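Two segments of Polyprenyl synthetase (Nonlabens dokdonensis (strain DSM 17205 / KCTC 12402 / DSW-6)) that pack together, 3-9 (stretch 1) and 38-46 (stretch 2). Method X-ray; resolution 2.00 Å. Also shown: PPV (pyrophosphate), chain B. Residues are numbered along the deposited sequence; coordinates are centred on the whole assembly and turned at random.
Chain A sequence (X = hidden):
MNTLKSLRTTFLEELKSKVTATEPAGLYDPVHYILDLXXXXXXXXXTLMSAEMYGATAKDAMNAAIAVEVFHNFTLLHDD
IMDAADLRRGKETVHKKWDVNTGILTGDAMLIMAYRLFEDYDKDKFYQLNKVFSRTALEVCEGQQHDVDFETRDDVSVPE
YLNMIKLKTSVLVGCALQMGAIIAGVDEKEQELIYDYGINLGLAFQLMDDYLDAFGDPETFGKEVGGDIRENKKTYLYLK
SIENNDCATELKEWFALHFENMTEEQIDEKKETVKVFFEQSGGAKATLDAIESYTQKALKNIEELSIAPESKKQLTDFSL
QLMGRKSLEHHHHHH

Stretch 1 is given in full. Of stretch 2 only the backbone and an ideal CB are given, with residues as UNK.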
# COMPACT_ATOMS: atom_id res chain seq x y z
N THR A 3 8.30 -52.89 8.46
CA THR A 3 8.48 -52.08 7.24
C THR A 3 8.00 -50.65 7.52
O THR A 3 7.01 -50.48 8.28
CB THR A 3 7.70 -52.75 6.09
OG1 THR A 3 6.30 -52.49 6.26
CG2 THR A 3 7.94 -54.24 6.05
N LEU A 4 8.69 -49.66 6.94
CA LEU A 4 8.21 -48.26 6.86
C LEU A 4 6.70 -48.23 6.59
O LEU A 4 6.00 -47.47 7.29
CB LEU A 4 8.92 -47.51 5.73
CG LEU A 4 10.32 -46.96 6.03
CD1 LEU A 4 10.70 -45.94 4.95
CD2 LEU A 4 10.41 -46.36 7.43
N LYS A 5 6.23 -49.00 5.61
CA LYS A 5 4.82 -48.90 5.14
C LYS A 5 3.89 -49.35 6.28
O LYS A 5 2.82 -48.77 6.47
CB LYS A 5 4.63 -49.75 3.88
CG LYS A 5 3.34 -49.47 3.12
CD LYS A 5 2.73 -50.68 2.44
CE LYS A 5 1.23 -50.56 2.29
NZ LYS A 5 0.67 -51.73 1.56
N SER A 6 4.27 -50.40 6.99
CA SER A 6 3.51 -50.94 8.13
C SER A 6 3.51 -49.90 9.29
O SER A 6 2.43 -49.62 9.85
CB SER A 6 4.11 -52.27 8.54
OG SER A 6 3.74 -52.60 9.87
N LEU A 7 4.69 -49.38 9.66
CA LEU A 7 4.83 -48.32 10.70
C LEU A 7 4.01 -47.08 10.30
O LEU A 7 3.23 -46.60 11.16
CB LEU A 7 6.31 -48.00 10.92
CG LEU A 7 7.10 -49.09 11.64
CD1 LEU A 7 8.55 -48.73 11.72
CD2 LEU A 7 6.52 -49.38 13.03
N ARG A 8 4.11 -46.65 9.05
CA ARG A 8 3.37 -45.45 8.61
C ARG A 8 1.87 -45.68 8.77
O ARG A 8 1.19 -44.78 9.23
CB ARG A 8 3.75 -45.09 7.18
CG ARG A 8 3.34 -43.69 6.75
CD ARG A 8 3.79 -43.29 5.36
NE ARG A 8 5.22 -43.10 5.27
CZ ARG A 8 6.07 -43.98 4.75
NH1 ARG A 8 7.36 -43.70 4.71
NH2 ARG A 8 5.63 -45.12 4.27
N THR A 9 1.41 -46.89 8.49
CA THR A 9 -0.04 -47.17 8.49
C THR A 9 -0.53 -47.10 9.94
O THR A 9 -1.58 -46.46 10.19
CB THR A 9 -0.34 -48.50 7.76
OG1 THR A 9 0.02 -48.35 6.38
CG2 THR A 9 -1.79 -48.91 7.83
N UNK A 38 0.10 -34.98 4.32
CA UNK A 38 0.74 -36.20 3.79
C UNK A 38 2.26 -36.15 3.71
O UNK A 38 2.91 -35.40 4.45
CB UNK A 38 0.19 -36.49 2.39
N UNK A 39 2.82 -37.04 2.89
CA UNK A 39 4.27 -37.30 2.79
C UNK A 39 4.77 -38.48 3.63
O UNK A 39 3.97 -39.32 4.12
CB UNK A 39 5.04 -36.04 3.21
N UNK A 40 6.09 -38.51 3.82
CA UNK A 40 6.85 -39.70 4.28
C UNK A 40 6.81 -39.82 5.81
O UNK A 40 6.95 -40.95 6.23
CB UNK A 40 8.30 -39.62 3.80
N UNK A 41 6.55 -38.75 6.57
CA UNK A 41 6.56 -38.76 8.06
C UNK A 41 7.85 -39.40 8.57
O UNK A 41 7.76 -40.21 9.50
CB UNK A 41 5.35 -39.52 8.61
N UNK A 42 8.97 -39.13 7.93
CA UNK A 42 10.31 -39.64 8.29
C UNK A 42 10.52 -39.51 9.80
O UNK A 42 11.02 -40.47 10.43
CB UNK A 42 11.40 -38.88 7.53
N UNK A 43 10.27 -38.34 10.38
CA UNK A 43 10.76 -38.07 11.76
C UNK A 43 10.06 -38.98 12.76
O UNK A 43 10.68 -39.72 13.50
CB UNK A 43 10.53 -36.61 12.14
N UNK A 44 8.72 -39.04 12.81
CA UNK A 44 8.06 -39.93 13.75
C UNK A 44 8.47 -41.40 13.55
O UNK A 44 8.60 -42.08 14.51
CB UNK A 44 6.54 -39.79 13.61
N UNK A 45 8.67 -41.84 12.31
CA UNK A 45 9.02 -43.24 12.00
C UNK A 45 10.41 -43.54 12.50
O UNK A 45 10.62 -44.66 12.86
CB UNK A 45 8.93 -43.52 10.50
N UNK A 46 11.32 -42.58 12.59
CA UNK A 46 12.64 -42.83 13.21
C UNK A 46 12.45 -43.24 14.69
O UNK A 46 13.19 -44.13 15.15
CB UNK A 46 13.53 -41.59 13.11
O11 PPV B . 11.28 -32.07 4.09
P1 PPV B . 10.94 -33.10 5.11
O21 PPV B . 11.94 -33.15 6.20
O31 PPV B . 10.72 -34.44 4.49
OPP PPV B . 9.53 -32.65 5.83
P2 PPV B . 7.93 -32.70 5.54
O12 PPV B . 7.64 -31.63 4.55
O22 PPV B . 7.65 -34.06 4.96
O32 PPV B . 7.20 -32.49 6.82

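Position 38 has a positive phi of 75° with psi near -161°, a region that favours glycine, and stretch 1 lies out of reach; the deposited residue is Gly38. At position 39, with phi 96° and psi -164°, a CB would be jammed against the carbonyl oxygen of the preceding residue, so glycine is called for, and Gly39 is found.

At position 40 the carbonyl oxygen lies near the plane of the Arg8 guanidinium, at its edge, and accepts two hydrogen bonds: Arg8 NE is 2.9 Å from O of residue 40, and Arg8 NH1 is 3.2 Å from the same atom. Any residue could supply this acceptor. The CB points sideways, 4.3 Å from Arg8 NH1, so a side chain that turns off into open space would suit, polar or charged types included. The residue is Lys40, whose chain leads away from stretch 1, carrying its ammonium clear of the like charge of Arg8.

Position 41 has phi 49° and psi 40°, a left-handed conformation that glycine, asparagine or aspartate adopts most easily, though other residues tolerate it. Its CB points toward stretch 1, 4.9 Å from Arg8 NE, where a basic side chain would do best to carry its charge off from Arg8. The residue is Arg41: its CG passes 4.5 Å from Arg8 CG, but its guanidinium ends well clear, with Arg41 CZ 9.1 Å from Arg8 CZ, and NH1 and NH2 are hydrogen-bonded elsewhere in the structure.

The CB of position 42 points away, so stretch 1 sets little limit on it; Leu42 is found. Position 43 is out of reach of stretch 1, but pyrophosphate lies nearby and invites a basic residue. Arg43 meets it edge-on, NH1 and NH2 donating to PPV O21 at 2.6 and 2.8 Å. Position 44, in the first turn of the helix, where proline is readily accommodated, holds Pro44.

Position 45 is the centre of the apolar contact. Its CB points toward stretch 1, 4.4 Å from Leu4 CD2 and 5.2 Å from Leu7 CB, so leucine, isoleucine or methionine would suit. Leu45 divides its methyls between these neighbours: CD1 lies 4.0 Å from Leu4 CD2, while CD2 lies 4.0 Å from Leu7 CB. CD1 also covers one face of the Arg8 guanidinium, 3.8 Å from NH1.

The CB of position 46 points away from stretch 1, which therefore does not select its residue; it is Leu46.

Stretch 2, residues 38-46: GGKRLRPLL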
# COMPACT_ATOMS: atom_id res chain seq x y z
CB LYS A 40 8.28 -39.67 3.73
CG LYS A 40 8.46 -40.34 2.35
CD LYS A 40 9.89 -40.26 1.76
CE LYS A 40 11.02 -40.32 2.78
NZ LYS A 40 11.41 -38.99 3.32
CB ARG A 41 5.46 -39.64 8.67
CG ARG A 41 4.09 -39.44 8.06
CD ARG A 41 3.48 -38.12 8.42
NE ARG A 41 2.23 -37.89 7.74
CZ ARG A 41 1.34 -36.97 8.11
NH1 ARG A 41 1.58 -36.15 9.13
NH2 ARG A 41 0.23 -36.85 7.43
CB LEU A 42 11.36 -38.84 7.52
CG LEU A 42 12.80 -38.84 8.04
CD1 LEU A 42 13.52 -40.09 7.56
CD2 LEU A 42 13.60 -37.60 7.59
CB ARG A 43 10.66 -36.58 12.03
CG ARG A 43 11.70 -35.78 11.26
CD ARG A 43 11.39 -34.30 11.37
NE ARG A 43 12.32 -33.57 10.56
CZ ARG A 43 12.20 -33.52 9.27
NH1 ARG A 43 13.05 -32.83 8.55
NH2 ARG A 43 11.20 -34.13 8.67
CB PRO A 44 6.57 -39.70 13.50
CG PRO A 44 6.50 -38.98 12.18
CD PRO A 44 7.80 -38.23 12.04
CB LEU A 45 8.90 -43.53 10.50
CG LEU A 45 7.49 -43.34 9.92
CD1 LEU A 45 7.40 -43.89 8.52
CD2 LEU A 45 6.43 -43.98 10.79
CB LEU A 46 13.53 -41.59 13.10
CG LEU A 46 14.05 -41.27 11.69
CD1 LEU A 46 14.73 -39.91 11.66
CD2 LEU A 46 15.01 -42.33 11.19
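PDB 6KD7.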